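Long-range contacts in N-acetylmuramoyl-L-alanine amidase (PDB 6SRT), which probably cleaves the amide bond between N-acetylmuramic acid and L-alanine in bacterial peptidoglycan, as a zinc-dependent endolysin amidase: residues Y76-G81 and A107-F112; E115-Q120 and N156-E161; V25-T30 and T82-R87; Y29-P34 and G67-G72. All blocks are in the same frame, centred on the assembly; numbering follows the deposited sequence. Where two conformers were deposited one is given.

Contact 1. Residues Y76-G81 and A107-F112; sequences YIRKDG and ASEGNF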
loop_
_atom_site.group_PDB
_atom_site.type_symbol
_atom_site.label_atom_id
_atom_site.label_comp_id
_atom_site.label_asym_id
_atom_site.label_seq_id
_atom_site.Cartn_x
_atom_site.Cartn_y
_atom_site.Cartn_z
ATOM N N TYR A 76 -0.026 -1.980 4.869
ATOM C CA TYR A 76 -1.028 -1.072 5.489
ATOM C C TYR A 76 -0.339 -0.322 6.630
ATOM O O TYR A 76 0.181 -0.975 7.554
ATOM C CB TYR A 76 -2.215 -1.912 5.983
ATOM C CG TYR A 76 -3.204 -1.153 6.814
ATOM C CD1 TYR A 76 -3.671 0.096 6.426
ATOM C CD2 TYR A 76 -3.744 -1.689 7.981
ATOM C CE1 TYR A 76 -4.580 0.800 7.207
ATOM C CE2 TYR A 76 -4.677 -1.031 8.753
ATOM C CZ TYR A 76 -5.145 0.193 8.334
ATOM O OH TYR A 76 -6.059 0.913 9.049
ATOM N N ILE A 77 -0.345 0.983 6.535
ATOM C CA ILE A 77 0.365 1.866 7.473
ATOM C C ILE A 77 -0.684 2.539 8.321
ATOM O O ILE A 77 -1.442 3.437 7.825
ATOM C CB ILE A 77 1.284 2.856 6.762
ATOM C CG1 ILE A 77 2.207 2.127 5.786
ATOM C CG2 ILE A 77 2.036 3.628 7.810
ATOM C CD1 ILE A 77 3.129 3.023 5.064
ATOM N N ARG A 78 -0.736 2.254 9.608
ATOM C CA ARG A 78 -1.694 2.867 10.552
ATOM C C ARG A 78 -1.184 4.230 10.996
ATOM O O ARG A 78 -0.036 4.636 10.737
ATOM C CB ARG A 78 -1.984 1.886 11.683
ATOM C CG ARG A 78 -2.802 0.702 11.178
ATOM C CD ARG A 78 -3.600 0.044 12.290
ATOM N NE ARG A 78 -4.662 0.920 12.705
ATOM C CZ ARG A 78 -5.638 0.600 13.546
ATOM N NH1 ARG A 78 -5.596 -0.540 14.211
ATOM N NH2 ARG A 78 -6.550 1.497 13.830
ATOM N N LYS A 79 -2.070 4.968 11.655
ATOM C CA LYS A 79 -1.785 6.364 12.045
ATOM C C LYS A 79 -0.549 6.479 12.912
ATOM O O LYS A 79 0.148 7.515 12.785
ATOM C CB LYS A 79 -3.017 6.989 12.719
ATOM C CG LYS A 79 -4.089 7.405 11.668
ATOM C CD LYS A 79 -5.068 8.274 12.216
ATOM C CE LYS A 79 -6.219 8.698 11.385
ATOM N NZ LYS A 79 -6.064 8.940 9.958
ATOM N N ASP A 80 -0.261 5.494 13.722
ATOM C CA ASP A 80 0.966 5.552 14.551
ATOM C C ASP A 80 2.230 5.193 13.794
ATOM O O ASP A 80 3.275 5.145 14.421
ATOM C CB ASP A 80 0.754 4.738 15.830
ATOM C CG ASP A 80 0.662 3.251 15.591
ATOM O OD1 ASP A 80 0.816 2.815 14.425
ATOM O OD2 ASP A 80 0.594 2.552 16.621
ATOM N N GLY A 81 2.151 4.921 12.508
ATOM C CA GLY A 81 3.299 4.579 11.662
ATOM C C GLY A 81 3.532 3.084 11.571
ATOM O O GLY A 81 4.410 2.691 10.799
ATOM N N ALA A 107 -1.376 1.027 1.450
ATOM C CA ALA A 107 -2.500 1.773 1.990
ATOM C C ALA A 107 -2.089 2.458 3.272
ATOM O O ALA A 107 -1.402 1.860 4.098
ATOM C CB ALA A 107 -3.666 0.881 2.259
ATOM N N SER A 108 -2.611 3.652 3.481
ATOM C CA SER A 108 -2.476 4.465 4.702
ATOM C C SER A 108 -3.831 4.658 5.312
ATOM O O SER A 108 -4.792 5.009 4.623
ATOM C CB SER A 108 -1.796 5.772 4.403
ATOM O OG SER A 108 -0.455 5.616 3.946
ATOM N N GLU A 109 -3.919 4.463 6.616
ATOM C CA GLU A 109 -5.155 4.620 7.372
ATOM C C GLU A 109 -5.608 6.071 7.381
ATOM O O GLU A 109 -4.908 6.932 7.978
ATOM C CB GLU A 109 -4.917 4.191 8.814
ATOM C CG GLU A 109 -6.134 4.262 9.729
ATOM C CD GLU A 109 -5.888 3.880 11.160
ATOM O OE1 GLU A 109 -4.735 3.659 11.561
ATOM O OE2 GLU A 109 -6.890 3.695 11.859
ATOM N N GLY A 110 -6.785 6.368 6.835
ATOM C CA GLY A 110 -7.326 7.731 6.822
ATOM C C GLY A 110 -8.133 7.991 5.594
ATOM O O GLY A 110 -8.156 7.208 4.639
ATOM N N ASN A 111 -8.832 9.124 5.666
ATOM C CA ASN A 111 -9.550 9.690 4.517
ATOM C C ASN A 111 -8.838 11.010 4.217
ATOM O O ASN A 111 -9.142 12.035 4.860
ATOM C CB ASN A 111 -11.017 9.964 4.846
ATOM C CG ASN A 111 -11.710 10.646 3.715
ATOM O OD1 ASN A 111 -11.099 10.964 2.684
ATOM N ND2 ASN A 111 -12.963 11.006 3.920
ATOM N N PHE A 112 -7.924 10.985 3.248
ATOM C CA PHE A 112 -7.101 12.192 3.016
ATOM C C PHE A 112 -7.808 13.241 2.176
ATOM O O PHE A 112 -7.166 14.251 1.884
ATOM C CB PHE A 112 -5.668 11.848 2.603
ATOM C CG PHE A 112 -5.053 10.930 3.622
ATOM C CD1 PHE A 112 -4.791 11.316 4.919
ATOM C CD2 PHE A 112 -4.781 9.624 3.286
ATOM C CE1 PHE A 112 -4.338 10.444 5.878
ATOM C CE2 PHE A 112 -4.317 8.717 4.207
ATOM C CZ PHE A 112 -4.084 9.138 5.483
HETATM O O HOH W 1 -5.255 4.434 14.101
#
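E109 carries the polar half of this contact. Its side chain runs out extended, CG anti to the backbone N (chi1 -178°), which brings the carboxylate against the turn that follows strand 75-77. R78 grips it side-on in a salt bridge: NE gives OE1 of E109 an almost straight bond of 3.0 Å, and NH2 reaches OE2 from the syn side. The planes of the two flat groups lie 52° apart, and NE meets OE1 from above the carboxylate plane. From the opposite face of that plane the backbone N of K79 also donates to OE1, at 3.0 Å, and the doubly held oxygen ties the start of the R78-G81 type I turn to E109. K79 then sends its chain across E109, and NZ bonds the carbonyl O of E109 at 3.0 Å; in the conformer given, E115 is a further salt-bridge partner of NZ.

Backbone pairing is parallel. I77 N donates to A107 O (2.8 Å), and E109 N returns a bond to I77 O (2.9 Å).

Apolar contact comes from Y76, whose CD1 lies 4.2 Å from CB of A107 while its OH passes CG of E109 at 3.4 Å and bonds M54 O. On the other face of the sheet, I77 and S108 meet helix 119-136. These are neighbouring central strands of the mixed Amidase_2/PGRP sheet, and A107 packs against the zinc ligand H47.

Contact 2. Residues E115-Q120 and N156-E161; sequences EYVTPQ and NFPFEE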
loop_
_atom_site.group_PDB
_atom_site.type_symbol
_atom_site.label_atom_id
_atom_site.label_comp_id
_atom_site.label_asym_id
_atom_site.label_seq_id
_atom_site.Cartn_x
_atom_site.Cartn_y
_atom_site.Cartn_z
ATOM N N GLU A 115 -8.300 14.736 6.030
ATOM C CA GLU A 115 -7.243 14.439 7.024
ATOM C C GLU A 115 -5.914 14.685 6.304
ATOM O O GLU A 115 -5.903 14.668 5.066
ATOM C CB GLU A 115 -7.326 12.987 7.522
ATOM C CG GLU A 115 -8.603 12.590 8.301
ATOM C CD GLU A 115 -8.296 11.229 8.939
ATOM O OE1 GLU A 115 -7.999 11.191 10.121
ATOM O OE2 GLU A 115 -8.223 10.194 8.247
ATOM N N TYR A 116 -4.837 14.806 7.082
ATOM C CA TYR A 116 -3.478 14.728 6.568
ATOM C C TYR A 116 -2.826 13.501 7.143
ATOM O O TYR A 116 -3.168 13.033 8.236
ATOM C CB TYR A 116 -2.681 15.954 6.975
ATOM C CG TYR A 116 -3.205 17.230 6.359
ATOM C CD1 TYR A 116 -2.745 17.684 5.151
ATOM C CD2 TYR A 116 -4.248 17.932 6.940
ATOM C CE1 TYR A 116 -3.280 18.810 4.546
ATOM C CE2 TYR A 116 -4.756 19.097 6.384
ATOM C CZ TYR A 116 -4.330 19.499 5.123
ATOM O OH TYR A 116 -4.816 20.665 4.551
ATOM N N VAL A 117 -1.851 12.934 6.418
ATOM C CA VAL A 117 -1.043 11.818 6.950
ATOM C C VAL A 117 -0.353 12.332 8.199
ATOM O O VAL A 117 0.084 13.512 8.261
ATOM C CB VAL A 117 -0.067 11.280 5.938
ATOM C CG1 VAL A 117 -0.745 10.759 4.701
ATOM C CG2 VAL A 117 1.151 12.172 5.793
ATOM N N THR A 118 -0.213 11.447 9.151
ATOM C CA THR A 118 0.519 11.788 10.376
ATOM C C THR A 118 2.012 11.809 10.069
ATOM O O THR A 118 2.486 11.220 9.079
ATOM C CB THR A 118 0.255 10.779 11.483
ATOM O OG1 THR A 118 0.801 9.529 11.116
ATOM C CG2 THR A 118 -1.196 10.751 11.890
ATOM N N PRO A 119 2.805 12.488 10.919
ATOM C CA PRO A 119 4.254 12.426 10.749
ATOM C C PRO A 119 4.810 11.009 10.779
ATOM O O PRO A 119 5.724 10.708 9.994
ATOM C CB PRO A 119 4.816 13.262 11.908
ATOM C CG PRO A 119 3.691 14.233 12.208
ATOM C CD PRO A 119 2.398 13.469 11.980
ATOM N N GLN A 120 4.216 10.170 11.582
ATOM C CA GLN A 120 4.658 8.774 11.664
ATOM C C GLN A 120 4.312 7.996 10.398
ATOM O O GLN A 120 5.110 7.186 9.899
ATOM C CB GLN A 120 4.096 8.041 12.888
ATOM C CG GLN A 120 4.473 8.683 14.193
ATOM C CD GLN A 120 3.368 9.606 14.665
ATOM O OE1 GLN A 120 2.739 10.456 13.983
ATOM N NE2 GLN A 120 2.931 9.269 15.855
ATOM N N ASN A 156 -5.464 15.465 0.083
ATOM C CA ASN A 156 -4.320 15.904 0.891
ATOM C C ASN A 156 -3.166 14.915 0.909
ATOM O O ASN A 156 -2.176 15.193 1.566
ATOM C CB ASN A 156 -4.750 16.176 2.322
ATOM C CG ASN A 156 -5.858 17.208 2.504
ATOM O OD1 ASN A 156 -6.692 17.064 3.452
ATOM N ND2 ASN A 156 -5.903 18.186 1.636
ATOM N N PHE A 157 -3.285 13.776 0.237
ATOM C CA PHE A 157 -2.179 12.766 0.321
ATOM C C PHE A 157 -0.923 13.423 -0.243
ATOM O O PHE A 157 -1.002 14.056 -1.299
ATOM C CB PHE A 157 -2.583 11.524 -0.478
ATOM C CG PHE A 157 -1.594 10.427 -0.244
ATOM C CD1 PHE A 157 -1.693 9.614 0.859
ATOM C CD2 PHE A 157 -0.590 10.149 -1.170
ATOM C CE1 PHE A 157 -0.757 8.606 1.079
ATOM C CE2 PHE A 157 0.331 9.166 -0.923
ATOM C CZ PHE A 157 0.243 8.370 0.186
ATOM N N PRO A 158 0.209 13.356 0.481
ATOM C CA PRO A 158 1.366 14.203 0.163
ATOM C C PRO A 158 2.283 13.604 -0.901
ATOM O O PRO A 158 3.460 13.329 -0.705
ATOM C CB PRO A 158 1.995 14.354 1.535
ATOM C CG PRO A 158 1.830 13.000 2.117
ATOM C CD PRO A 158 0.398 12.607 1.757
ATOM N N PHE A 159 1.664 13.310 -2.034
ATOM C CA PHE A 159 2.360 12.595 -3.134
ATOM C C PHE A 159 3.595 13.316 -3.662
ATOM O O PHE A 159 4.627 12.692 -3.853
ATOM C CB PHE A 159 1.385 12.293 -4.278
ATOM C CG PHE A 159 1.900 11.467 -5.425
ATOM C CD1 PHE A 159 2.358 10.178 -5.256
ATOM C CD2 PHE A 159 1.844 11.962 -6.693
ATOM C CE1 PHE A 159 2.804 9.444 -6.345
ATOM C CE2 PHE A 159 2.277 11.242 -7.780
ATOM C CZ PHE A 159 2.736 9.968 -7.616
ATOM N N GLU A 160 3.447 14.611 -3.926
ATOM C CA GLU A 160 4.610 15.378 -4.444
ATOM C C GLU A 160 5.700 15.408 -3.383
ATOM O O GLU A 160 6.897 15.310 -3.762
ATOM C CB GLU A 160 4.151 16.745 -4.917
ATOM C CG GLU A 160 3.309 16.661 -6.199
ATOM C CD GLU A 160 4.000 16.032 -7.402
ATOM O OE1 GLU A 160 5.241 16.188 -7.542
ATOM O OE2 GLU A 160 3.310 15.399 -8.212
ATOM N N GLU A 161 5.363 15.561 -2.115
ATOM C CA GLU A 161 6.407 15.548 -1.064
ATOM C C GLU A 161 7.080 14.184 -0.965
ATOM O O GLU A 161 8.296 14.125 -0.790
ATOM C CB GLU A 161 5.798 15.902 0.286
ATOM C CG GLU A 161 6.800 16.000 1.442
ATOM C CD GLU A 161 6.201 16.343 2.803
ATOM O OE1 GLU A 161 4.959 16.537 2.852
ATOM O OE2 GLU A 161 6.966 16.302 3.787
HETATM O O HOH W 2 -1.177 14.530 4.125
#
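N156 crosses over Y116, its amide stacked on the ring, and its side chain can be followed outward. CB sits 3.3 Å from the carbonyl O of E115 and 3.7 Å from CE1 of Y116, at the start of the overlap. CG follows over one face of the tyrosine ring, also 3.7 Å from CE1. The amide beyond it lies almost flat on the ring, the two planes 9° apart, with one terminal atom above the ring near CZ and the other toward the hydroxyl. Which of these two is the oxygen is doubtful, and the end that approaches E115 O may be hydrogen-bonded to it. Having CG anti to the carbonyl carbon (chi1 -58°) lays the amide over the ring.

The segments form two helix entrances side by side: T118 is the N-cap of helix 119-136, its OG1 capping the backbone N of Q121, and P158 is the N-cap of the C-terminal helix 159-165 as well as the centre of an inverse gamma turn. Between the backbones a water bridges, accepting from V117 N at 2.9 Å and donating to N156 O at 2.8 Å.

V117 turns both methyls to the proline ring of P158. Its CG1 touches CD of that ring at 3.7 Å and its CG2 touches CG at 3.8 Å. CG1 also comes obliquely to CD1 of F157, while CD of P158 covers part of one face of the phenylalanine ring. F112 packs against both V117 and F157, and M122 of helix 119-136 touches P158.

Contact 3. Residues V25-T30 and T82-R87; sequences VEVNYT and TIYRGR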
loop_
_atom_site.group_PDB
_atom_site.type_symbol
_atom_site.label_atom_id
_atom_site.label_comp_id
_atom_site.label_asym_id
_atom_site.label_seq_id
_atom_site.Cartn_x
_atom_site.Cartn_y
_atom_site.Cartn_z
ATOM N N VAL A 25 5.284 -5.568 10.454
ATOM C CA VAL A 25 4.549 -6.483 11.347
ATOM C C VAL A 25 3.896 -7.557 10.492
ATOM O O VAL A 25 3.012 -7.236 9.678
ATOM C CB VAL A 25 3.575 -5.753 12.251
ATOM C CG1 VAL A 25 2.765 -6.707 13.085
ATOM C CG2 VAL A 25 4.294 -4.683 13.084
ATOM N N GLU A 26 4.247 -8.797 10.760
ATOM C CA GLU A 26 3.638 -9.938 10.034
ATOM C C GLU A 26 2.267 -10.154 10.685
ATOM O O GLU A 26 2.042 -9.947 11.937
ATOM C CB GLU A 26 4.584 -11.158 10.088
ATOM C CG GLU A 26 5.950 -10.908 9.473
ATOM C CD GLU A 26 6.065 -10.425 8.011
ATOM O OE1 GLU A 26 5.205 -10.737 7.276
ATOM O OE2 GLU A 26 7.145 -9.892 7.574
ATOM N N VAL A 27 1.309 -10.454 9.873
ATOM C CA VAL A 27 -0.061 -10.724 10.316
ATOM C C VAL A 27 -0.450 -12.102 9.827
ATOM O O VAL A 27 -0.075 -12.498 8.761
ATOM C CB VAL A 27 -1.042 -9.665 9.813
ATOM C CG1 VAL A 27 -2.455 -9.979 10.203
ATOM C CG2 VAL A 27 -0.601 -8.274 10.219
ATOM N N ASN A 28 -1.115 -12.854 10.695
ATOM C CA ASN A 28 -1.678 -14.182 10.391
ATOM C C ASN A 28 -2.973 -13.990 9.632
ATOM O O ASN A 28 -3.935 -13.460 10.178
ATOM C CB ASN A 28 -1.824 -14.971 11.696
ATOM C CG ASN A 28 -0.475 -15.302 12.296
ATOM O OD1 ASN A 28 0.449 -15.696 11.572
ATOM N ND2 ASN A 28 -0.355 -15.146 13.614
ATOM N N TYR A 29 -2.955 -14.372 8.365
ATOM C CA TYR A 29 -4.177 -14.387 7.524
ATOM C C TYR A 29 -4.528 -15.827 7.109
ATOM O O TYR A 29 -3.646 -16.713 6.969
ATOM C CB TYR A 29 -3.961 -13.611 6.237
ATOM C CG TYR A 29 -3.621 -12.151 6.439
ATOM C CD1 TYR A 29 -4.559 -11.239 6.915
ATOM C CD2 TYR A 29 -2.366 -11.655 6.169
ATOM C CE1 TYR A 29 -4.290 -9.906 7.109
ATOM C CE2 TYR A 29 -2.066 -10.329 6.387
ATOM C CZ TYR A 29 -3.010 -9.434 6.887
ATOM O OH TYR A 29 -2.709 -8.112 7.099
ATOM N N THR A 30 -5.806 -16.035 6.842
ATOM C CA THR A 30 -6.275 -17.263 6.175
ATOM C C THR A 30 -6.857 -16.862 4.833
ATOM O O THR A 30 -7.970 -16.287 4.766
ATOM C CB THR A 30 -7.397 -17.908 7.006
ATOM O OG1 THR A 30 -6.892 -18.250 8.298
ATOM C CG2 THR A 30 -7.916 -19.164 6.351
ATOM N N THR A 82 2.782 2.260 12.285
ATOM C CA THR A 82 3.023 0.804 12.216
ATOM C C THR A 82 2.731 0.316 10.806
ATOM O O THR A 82 1.664 0.620 10.265
ATOM C CB THR A 82 2.159 0.044 13.226
ATOM O OG1 THR A 82 2.428 0.570 14.551
ATOM C CG2 THR A 82 2.519 -1.435 13.188
ATOM N N ILE A 83 3.676 -0.447 10.285
ATOM C CA ILE A 83 3.563 -1.034 8.926
ATOM C C ILE A 83 3.142 -2.478 9.127
ATOM O O ILE A 83 3.920 -3.285 9.634
ATOM C CB ILE A 83 4.830 -0.925 8.108
ATOM C CG1 ILE A 83 5.374 0.496 7.989
ATOM C CG2 ILE A 83 4.578 -1.589 6.766
ATOM C CD1 ILE A 83 6.802 0.502 7.543
ATOM N N TYR A 84 1.961 -2.835 8.663
ATOM C CA TYR A 84 1.498 -4.213 8.661
ATOM C C TYR A 84 1.625 -4.798 7.277
ATOM O O TYR A 84 1.258 -4.210 6.267
ATOM C CB TYR A 84 0.030 -4.322 9.037
ATOM C CG TYR A 84 -0.217 -3.918 10.456
ATOM C CD1 TYR A 84 0.006 -4.760 11.512
ATOM C CD2 TYR A 84 -0.599 -2.619 10.761
ATOM C CE1 TYR A 84 -0.315 -4.405 12.824
ATOM C CE2 TYR A 84 -0.792 -2.208 12.077
ATOM C CZ TYR A 84 -0.658 -3.092 13.134
ATOM O OH TYR A 84 -0.903 -2.708 14.427
ATOM N N ARG A 85 2.119 -6.026 7.217
ATOM C CA ARG A 85 2.083 -6.821 5.986
ATOM C C ARG A 85 0.620 -7.158 5.672
ATOM O O ARG A 85 -0.118 -7.548 6.566
ATOM C CB ARG A 85 2.914 -8.087 6.102
ATOM C CG ARG A 85 3.184 -8.596 4.705
ATOM C CD ARG A 85 4.185 -9.409 4.259
ATOM N NE ARG A 85 5.438 -9.177 4.856
ATOM C CZ ARG A 85 6.462 -8.648 4.236
ATOM N NH1 ARG A 85 6.370 -8.097 3.036
ATOM N NH2 ARG A 85 7.624 -8.637 4.864
ATOM N N GLY A 86 0.316 -7.114 4.375
ATOM C CA GLY A 86 -0.952 -7.634 3.846
ATOM C C GLY A 86 -0.676 -8.859 2.982
ATOM O O GLY A 86 -0.247 -9.899 3.465
ATOM N N ARG A 87 -0.911 -8.690 1.690
ATOM C CA ARG A 87 -0.505 -9.763 0.724
ATOM C C ARG A 87 0.962 -10.042 0.847
ATOM O O ARG A 87 1.754 -9.123 1.033
ATOM C CB ARG A 87 -0.523 -9.376 -0.749
ATOM C CG ARG A 87 -1.934 -9.090 -1.181
ATOM C CD ARG A 87 -2.689 -10.331 -1.568
ATOM N NE ARG A 87 -4.087 -10.074 -1.636
ATOM C CZ ARG A 87 -4.914 -10.395 -2.621
ATOM N NH1 ARG A 87 -4.486 -10.865 -3.785
ATOM N NH2 ARG A 87 -6.206 -10.295 -2.382
#
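V25 lies alongside the ring of Y84, both side chains pointing the same way, with CG1 of the valine 3.7 Å from CD1 of the tyrosine. Its other methyl, CG2, meets CG2 of T82, which itself sits over one face of the Y84 ring. V27 adds its CG2 obliquely to the same CD1. Between the backbones, V25 N donates to I83 O at 2.8 Å and V25 O accepts from R85 N at 2.9 Å, a single parallel bridge that attaches the outermost strand, 24-25, to strand 83-85 at the margin of the mixed sheet.

E26 and R85 run side by side to a side-on salt bridge: NE of R85 meets OE1 of E26 at 2.9 Å, and NH2 uses the syn lone pair of OE2 at 3.0 Å. The carboxylate and guanidinium planes are only 16° apart. The glutamate bends back at chi2 (-56°) to reach the arginine, which has E89 as a further carboxylate partner at NH1.

Past the bridge, Y29 keeps the departing chain attached. Its OH donates 2.7 Å to the carbonyl O of R85, in the carbonyl plane on a lone pair, and CG1 of V27 lies over one face of the tyrosine ring.

Contact 4. Residues Y29-P34 and G67-G72; sequences YTWATP and GWSGIG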
loop_
_atom_site.group_PDB
_atom_site.type_symbol
_atom_site.label_atom_id
_atom_site.label_comp_id
_atom_site.label_asym_id
_atom_site.label_seq_id
_atom_site.Cartn_x
_atom_site.Cartn_y
_atom_site.Cartn_z
ATOM N N TYR A 29 -2.955 -14.372 8.365
ATOM C CA TYR A 29 -4.177 -14.387 7.524
ATOM C C TYR A 29 -4.528 -15.827 7.109
ATOM O O TYR A 29 -3.646 -16.713 6.969
ATOM C CB TYR A 29 -3.961 -13.611 6.237
ATOM C CG TYR A 29 -3.621 -12.151 6.439
ATOM C CD1 TYR A 29 -4.559 -11.239 6.915
ATOM C CD2 TYR A 29 -2.366 -11.655 6.169
ATOM C CE1 TYR A 29 -4.290 -9.906 7.109
ATOM C CE2 TYR A 29 -2.066 -10.329 6.387
ATOM C CZ TYR A 29 -3.010 -9.434 6.887
ATOM O OH TYR A 29 -2.709 -8.112 7.099
ATOM N N THR A 30 -5.806 -16.035 6.842
ATOM C CA THR A 30 -6.275 -17.263 6.175
ATOM C C THR A 30 -6.857 -16.862 4.833
ATOM O O THR A 30 -7.970 -16.287 4.766
ATOM C CB THR A 30 -7.397 -17.908 7.006
ATOM O OG1 THR A 30 -6.892 -18.250 8.298
ATOM C CG2 THR A 30 -7.916 -19.164 6.351
ATOM N N TRP A 31 -6.135 -17.118 3.759
ATOM C CA TRP A 31 -6.452 -16.683 2.400
ATOM C C TRP A 31 -7.555 -17.534 1.859
ATOM O O TRP A 31 -7.507 -18.792 1.946
ATOM C CB TRP A 31 -5.185 -16.785 1.561
ATOM C CG TRP A 31 -4.095 -15.840 1.985
ATOM C CD1 TRP A 31 -3.004 -16.123 2.756
ATOM C CD2 TRP A 31 -4.107 -14.399 1.813
ATOM N NE1 TRP A 31 -2.320 -14.977 3.036
ATOM C CE2 TRP A 31 -2.994 -13.903 2.538
ATOM C CE3 TRP A 31 -4.958 -13.498 1.158
ATOM C CZ2 TRP A 31 -2.710 -12.549 2.575
ATOM C CZ3 TRP A 31 -4.636 -12.164 1.166
ATOM C CH2 TRP A 31 -3.546 -11.701 1.868
ATOM N N ALA A 32 -8.608 -16.905 1.372
ATOM C CA ALA A 32 -9.816 -17.613 0.964
ATOM C C ALA A 32 -9.604 -18.367 -0.349
ATOM O O ALA A 32 -10.044 -19.492 -0.508
ATOM C CB ALA A 32 -10.993 -16.698 0.837
ATOM N N THR A 33 -8.987 -17.717 -1.321
ATOM C CA THR A 33 -8.849 -18.221 -2.690
ATOM C C THR A 33 -7.363 -18.264 -3.002
ATOM O O THR A 33 -6.526 -17.604 -2.391
ATOM C CB THR A 33 -9.622 -17.329 -3.683
ATOM O OG1 THR A 33 -9.051 -16.024 -3.733
ATOM C CG2 THR A 33 -11.086 -17.191 -3.342
ATOM N N PRO A 34 -6.942 -19.032 -4.027
ATOM C CA PRO A 34 -5.513 -19.209 -4.290
ATOM C C PRO A 34 -4.854 -17.889 -4.666
ATOM O O PRO A 34 -5.340 -17.200 -5.556
ATOM C CB PRO A 34 -5.463 -20.201 -5.459
ATOM C CG PRO A 34 -6.724 -20.947 -5.370
ATOM C CD PRO A 34 -7.734 -19.933 -4.859
ATOM N N GLY A 67 -14.885 -10.485 -2.721
ATOM C CA GLY A 67 -14.492 -11.602 -3.581
ATOM C C GLY A 67 -13.021 -11.821 -3.722
ATOM O O GLY A 67 -12.616 -12.717 -4.479
ATOM N N TRP A 68 -12.200 -11.020 -3.043
ATOM C CA TRP A 68 -10.754 -11.192 -3.084
ATOM C C TRP A 68 -10.336 -12.286 -2.119
ATOM O O TRP A 68 -11.058 -12.687 -1.196
ATOM C CB TRP A 68 -10.041 -9.880 -2.832
ATOM C CG TRP A 68 -10.535 -8.742 -3.649
ATOM C CD1 TRP A 68 -10.719 -7.498 -3.117
ATOM C CD2 TRP A 68 -10.886 -8.644 -5.035
ATOM N NE1 TRP A 68 -11.176 -6.659 -4.084
ATOM C CE2 TRP A 68 -11.323 -7.329 -5.242
ATOM C CE3 TRP A 68 -10.963 -9.480 -6.117
ATOM C CZ2 TRP A 68 -11.661 -6.783 -6.474
ATOM C CZ3 TRP A 68 -11.390 -8.979 -7.342
ATOM C CH2 TRP A 68 -11.793 -7.646 -7.512
ATOM N N SER A 69 -9.087 -12.733 -2.259
ATOM C CA SER A 69 -8.628 -13.778 -1.344
ATOM C C SER A 69 -8.552 -13.264 0.096
ATOM O O SER A 69 -8.686 -14.009 1.081
ATOM C CB SER A 69 -7.272 -14.270 -1.827
ATOM O OG SER A 69 -6.881 -15.389 -1.014
ATOM N N GLY A 70 -8.265 -11.955 0.273
ATOM C CA GLY A 70 -8.036 -11.310 1.557
ATOM C C GLY A 70 -7.488 -9.932 1.257
ATOM O O GLY A 70 -7.604 -9.445 0.112
ATOM N N ILE A 71 -6.960 -9.309 2.281
ATOM C CA ILE A 71 -6.404 -7.941 2.198
ATOM C C ILE A 71 -5.668 -7.802 0.889
ATOM O O ILE A 71 -4.724 -8.567 0.573
ATOM C CB ILE A 71 -5.580 -7.614 3.425
ATOM C CG1 ILE A 71 -5.029 -6.160 3.329
ATOM C CG2 ILE A 71 -4.503 -8.618 3.687
ATOM C CD1 ILE A 71 -4.598 -5.596 4.645
ATOM N N GLY A 72 -6.075 -6.771 0.099
ATOM C CA GLY A 72 -5.558 -6.606 -1.245
ATOM C C GLY A 72 -4.287 -5.800 -1.339
ATOM O O GLY A 72 -3.659 -5.808 -2.395
HETATM O O HOH W 3 -10.441 -14.173 -5.304
#
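G67 meets T33 through a water, which donates to G67 O at 2.7 Å and also bonds OG1 of T33. This glycine closes helix 56-65 with a Schellman motif, and W68 leads the chain from it to the main point of attachment.

S69 is held by both its backbone and its side chain. Its carbonyl O accepts a nearly straight bond from A32 N (2.9 Å), which comes in the carbonyl plane on a lone pair. OG stands anti to the backbone N (chi1 -174°), where it donates to T33 O at 2.6 Å and lies at the edge of the W31 indole, beside CE3. OG1 of T33 packs against CB of the serine.

At G70 the indole packs directly on the main chain, CZ3 of W31 lying 3.5 Å from CA of G70.

I71 pushes its CG2 methyl over one face of the Y29 ring in a CH-pi contact, 3.9 Å from the ring centroid and 23° off the normal. The same methyl meets CH2 of W31 at 3.7 Å, and I71 O lies in plane at the indole edge.

The two loops lie against helix 56-65, where K64 bonds the carbonyls of T30 and S69, D60 takes I71 N, and I59 packs on I71. R87, just beyond strand 83-85, reaches in to the carbonyls of G70 and I71 in the conformer given.

Overall arrangement
Contacts 1 and 3 belong to one sheet: strands 75-77 and 83-85 are neighbours in it, and Y76 O accepts from Y84 N at 2.8 Å. Contact 4 continues contact 3 along the same N-terminal segment, the two sharing Y29 and T30, with CA of G86 packing on CG2 of I71 at 3.7 Å. Contact 2 adjoins contact 1 on another side, through T118 OG1 with K79 O and F112 O with N156 N; its centre is about 29 Å from that of contact 4, across the chain's centre. The zinc ion, held by H47, H144 and C152, is about 10 Å from the F157 side chain of contact 2 and about 11 Å from that of W68 in contact 4; the A107 side chain of contact 1 is about 4 Å from that of H47.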